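Local coordinates for protein esterase (Alcaligenes sp., PDB 1QLW) that probably hydrolyses carboxylic esters, as an alpha/beta-hydrolase-fold bacterial esterase, at residues D157-L168 with H294-N305. Residues are numbered along the deposited sequence; the frame is centred on the assembly and turned at random.
Sequences DTQFPVQAQAEL and HGNSHMMMQDRN
A buried loop-loop contact, centred on Gln159 and the 294-305 loop, joins the approach to helix 165-171 to the connection between strand 283-287 and helix 306-319 of the alpha/beta-hydrolase fold. That connection carries His298, whose ND1 bonds to Glu230, consistent with the histidine–acid pair of a catalytic triad. Backbone bonds pin Gln159 at both ends, Gln159 N to Gly295 O (2.9 Å) and Arg304 N to Gln159 O (2.8 Å). Its side chain turns about CB-CG (chi2 -82°), laying the amide flat on that of Asn305, the planes 8° apart. From there Gln159 NE2 donates almost straight down the C=O of His294 (3.0 Å to O). Reciprocal bonds with Asn296 hold the Asn305 amide in place. Arg304 NH2 donates to Thr158 O (3.1 Å), which lies near the guanidinium plane, while Gln159 OE1 lies over one guanidinium face. Asp303 OD2 takes Ser297 N on its syn and Asn296 ND2 on its anti lone pair; OD1 accepts from Ser297 OG and sits at the Phe160 ring edge, 3.4 Å from CD1. An alanine replacing Asp303 would probably leave both Ser297 donors without these acceptors and open a gap at that edge. Buried Gln302 OE1, which has no hydrogen-bond partner, meets the same ring at CE1, 3.6 Å away.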
# COMPACT_ATOMS: atom_id res chain seq x y z
N ASP A 157 -26.58 15.72 10.82
CA ASP A 157 -27.02 14.95 9.66
C ASP A 157 -25.87 14.37 8.84
O ASP A 157 -26.11 13.91 7.72
CB ASP A 157 -27.92 15.78 8.73
CG ASP A 157 -27.20 16.92 8.06
OD1 ASP A 157 -25.99 17.11 8.27
OD2 ASP A 157 -27.86 17.65 7.28
N THR A 158 -24.64 14.38 9.36
CA THR A 158 -23.56 13.89 8.52
C THR A 158 -23.77 12.42 8.17
O THR A 158 -24.22 11.61 8.97
CB THR A 158 -22.19 14.05 9.19
OG1 THR A 158 -21.20 13.62 8.24
CG2 THR A 158 -22.01 13.21 10.45
N GLN A 159 -23.43 12.09 6.93
CA GLN A 159 -23.39 10.70 6.50
C GLN A 159 -22.08 10.01 6.89
O GLN A 159 -22.00 8.79 6.76
CB GLN A 159 -23.56 10.61 4.98
CG GLN A 159 -24.92 11.03 4.47
CD GLN A 159 -26.00 9.99 4.56
OE1 GLN A 159 -25.76 8.86 4.99
NE2 GLN A 159 -27.16 10.36 4.04
N PHE A 160 -21.07 10.75 7.32
CA PHE A 160 -19.82 10.05 7.63
C PHE A 160 -19.98 9.30 8.93
O PHE A 160 -20.55 9.84 9.88
CB PHE A 160 -18.65 11.05 7.76
CG PHE A 160 -17.36 10.28 7.86
CD1 PHE A 160 -16.74 9.79 6.71
CD2 PHE A 160 -16.80 9.98 9.08
CE1 PHE A 160 -15.59 9.01 6.81
CE2 PHE A 160 -15.66 9.19 9.19
CZ PHE A 160 -15.07 8.71 8.04
N PRO A 161 -19.45 8.07 9.03
CA PRO A 161 -19.52 7.30 10.27
C PRO A 161 -18.50 7.84 11.28
O PRO A 161 -17.44 7.25 11.52
CB PRO A 161 -19.18 5.88 9.83
CG PRO A 161 -18.25 6.09 8.67
CD PRO A 161 -18.82 7.29 7.95
N VAL A 162 -18.85 8.96 11.92
CA VAL A 162 -17.95 9.64 12.83
C VAL A 162 -17.61 8.82 14.05
O VAL A 162 -16.56 9.04 14.65
CB VAL A 162 -18.43 11.05 13.23
CG1 VAL A 162 -18.41 12.02 12.05
CG2 VAL A 162 -19.81 10.97 13.85
N GLN A 163 -18.41 7.81 14.40
CA GLN A 163 -18.03 6.88 15.45
C GLN A 163 -16.75 6.12 15.12
O GLN A 163 -16.10 5.60 16.04
CB GLN A 163 -19.15 5.89 15.76
CG GLN A 163 -19.38 4.77 14.78
CD GLN A 163 -20.12 5.05 13.51
OE1 GLN A 163 -20.42 6.19 13.15
NE2 GLN A 163 -20.44 3.99 12.77
N ALA A 164 -16.39 6.05 13.86
CA ALA A 164 -15.19 5.37 13.39
C ALA A 164 -14.11 6.36 12.99
O ALA A 164 -13.23 6.06 12.18
CB ALA A 164 -15.53 4.43 12.24
N GLN A 165 -14.11 7.56 13.60
CA GLN A 165 -13.07 8.53 13.27
C GLN A 165 -11.68 7.96 13.55
O GLN A 165 -10.75 8.24 12.81
CB GLN A 165 -13.26 9.87 13.96
CG GLN A 165 -13.21 9.83 15.48
CD GLN A 165 -13.18 11.22 16.10
OE1 GLN A 165 -12.14 11.88 15.99
NE2 GLN A 165 -14.27 11.65 16.68
N ALA A 166 -11.51 7.17 14.62
CA ALA A 166 -10.18 6.62 14.90
C ALA A 166 -9.64 5.80 13.74
O ALA A 166 -8.44 5.82 13.42
CB ALA A 166 -10.18 5.74 16.15
N GLU A 167 -10.51 5.01 13.12
CA GLU A 167 -10.14 4.17 11.98
C GLU A 167 -9.83 5.05 10.79
O GLU A 167 -8.87 4.76 10.06
CB GLU A 167 -11.22 3.14 11.69
CG GLU A 167 -11.35 2.05 12.74
CD GLU A 167 -12.11 2.40 13.99
OE1 GLU A 167 -12.74 3.45 14.13
OE2 GLU A 167 -12.07 1.53 14.90
N LEU A 168 -10.57 6.14 10.56
CA LEU A 168 -10.19 7.04 9.49
C LEU A 168 -8.78 7.59 9.74
O LEU A 168 -7.94 7.61 8.85
CB LEU A 168 -11.17 8.20 9.38
CG LEU A 168 -10.78 9.28 8.36
CD1 LEU A 168 -10.70 8.75 6.95
CD2 LEU A 168 -11.79 10.43 8.46
N HIS A 294 -28.76 13.94 1.17
CA HIS A 294 -28.26 14.95 2.08
C HIS A 294 -27.20 14.43 3.05
O HIS A 294 -27.19 13.24 3.39
CB HIS A 294 -29.44 15.48 2.92
CG HIS A 294 -30.53 16.05 2.07
ND1 HIS A 294 -31.67 15.40 1.67
CD2 HIS A 294 -30.55 17.24 1.43
CE1 HIS A 294 -32.41 16.21 0.92
NE2 HIS A 294 -31.74 17.33 0.72
N GLY A 295 -26.35 15.34 3.50
CA GLY A 295 -25.40 15.04 4.55
C GLY A 295 -24.06 14.47 4.09
O GLY A 295 -23.24 14.18 4.96
N ASN A 296 -23.80 14.29 2.82
CA ASN A 296 -22.54 13.67 2.43
C ASN A 296 -21.36 14.57 2.75
O ASN A 296 -21.38 15.77 2.53
CB ASN A 296 -22.52 13.26 0.96
CG ASN A 296 -23.30 11.98 0.74
OD1 ASN A 296 -24.45 12.01 0.30
ND2 ASN A 296 -22.64 10.87 1.06
N SER A 297 -20.31 13.89 3.23
CA SER A 297 -19.06 14.55 3.55
C SER A 297 -18.15 14.54 2.32
O SER A 297 -18.47 13.99 1.26
CB SER A 297 -18.36 13.82 4.69
OG SER A 297 -17.78 12.58 4.27
N HIS A 298 -16.94 15.08 2.51
CA HIS A 298 -15.95 14.97 1.44
C HIS A 298 -15.53 13.53 1.19
O HIS A 298 -15.12 13.18 0.09
CB HIS A 298 -14.72 15.78 1.87
CG HIS A 298 -13.61 15.80 0.88
ND1 HIS A 298 -13.76 16.29 -0.41
CD2 HIS A 298 -12.32 15.41 0.97
CE1 HIS A 298 -12.61 16.17 -1.04
NE2 HIS A 298 -11.70 15.68 -0.21
N MET A 299 -15.62 12.69 2.22
CA MET A 299 -15.27 11.28 2.14
C MET A 299 -16.49 10.46 1.76
O MET A 299 -16.79 9.41 2.36
CB MET A 299 -14.66 10.82 3.46
CG MET A 299 -13.40 11.54 3.85
SD MET A 299 -12.03 11.39 2.71
CE MET A 299 -11.75 9.63 2.70
N MET A 300 -17.19 10.87 0.69
CA MET A 300 -18.50 10.29 0.39
C MET A 300 -18.42 8.82 -0.00
O MET A 300 -19.41 8.09 0.14
CB MET A 300 -19.23 11.12 -0.65
CG MET A 300 -18.57 11.08 -2.01
SD MET A 300 -19.48 12.08 -3.23
CE MET A 300 -19.11 13.73 -2.58
N MET A 301 -17.28 8.36 -0.50
CA MET A 301 -17.07 6.95 -0.79
C MET A 301 -17.02 6.09 0.46
O MET A 301 -17.13 4.87 0.39
CB MET A 301 -15.83 6.72 -1.65
CG MET A 301 -14.48 6.95 -0.98
SD MET A 301 -14.12 8.64 -0.45
CE MET A 301 -13.97 9.42 -2.08
N GLN A 302 -16.88 6.71 1.64
CA GLN A 302 -16.86 6.04 2.93
C GLN A 302 -18.11 6.30 3.77
O GLN A 302 -18.26 5.73 4.85
CB GLN A 302 -15.64 6.49 3.76
CG GLN A 302 -14.32 6.11 3.08
CD GLN A 302 -13.10 6.59 3.83
OE1 GLN A 302 -13.20 7.25 4.86
NE2 GLN A 302 -11.95 6.25 3.27
N ASP A 303 -18.98 7.19 3.30
CA ASP A 303 -20.16 7.60 4.03
C ASP A 303 -21.15 6.45 4.18
O ASP A 303 -21.08 5.43 3.50
CB ASP A 303 -20.78 8.81 3.33
CG ASP A 303 -20.15 10.17 3.61
OD1 ASP A 303 -19.29 10.26 4.50
OD2 ASP A 303 -20.56 11.12 2.90
N ARG A 304 -22.13 6.62 5.07
CA ARG A 304 -23.10 5.57 5.36
C ARG A 304 -23.96 5.24 4.15
O ARG A 304 -24.45 4.12 4.03
CB ARG A 304 -23.93 5.95 6.58
CG ARG A 304 -23.13 5.92 7.87
CD ARG A 304 -24.00 6.24 9.08
NE ARG A 304 -24.60 7.56 9.04
CZ ARG A 304 -25.82 7.92 8.69
NH1 ARG A 304 -26.73 7.03 8.32
NH2 ARG A 304 -26.14 9.21 8.74
N ASN A 305 -24.20 6.21 3.27
CA ASN A 305 -24.95 6.01 2.04
C ASN A 305 -23.98 5.91 0.86
O ASN A 305 -24.37 6.18 -0.28
CB ASN A 305 -25.97 7.14 1.82
CG ASN A 305 -25.26 8.43 1.51
OD1 ASN A 305 -24.11 8.65 1.89
ND2 ASN A 305 -25.92 9.34 0.80
O HOH W 1 -20.80 15.65 6.67
O HOH W 2 -23.11 9.25 10.89
O HOH W 3 -29.16 9.05 1.77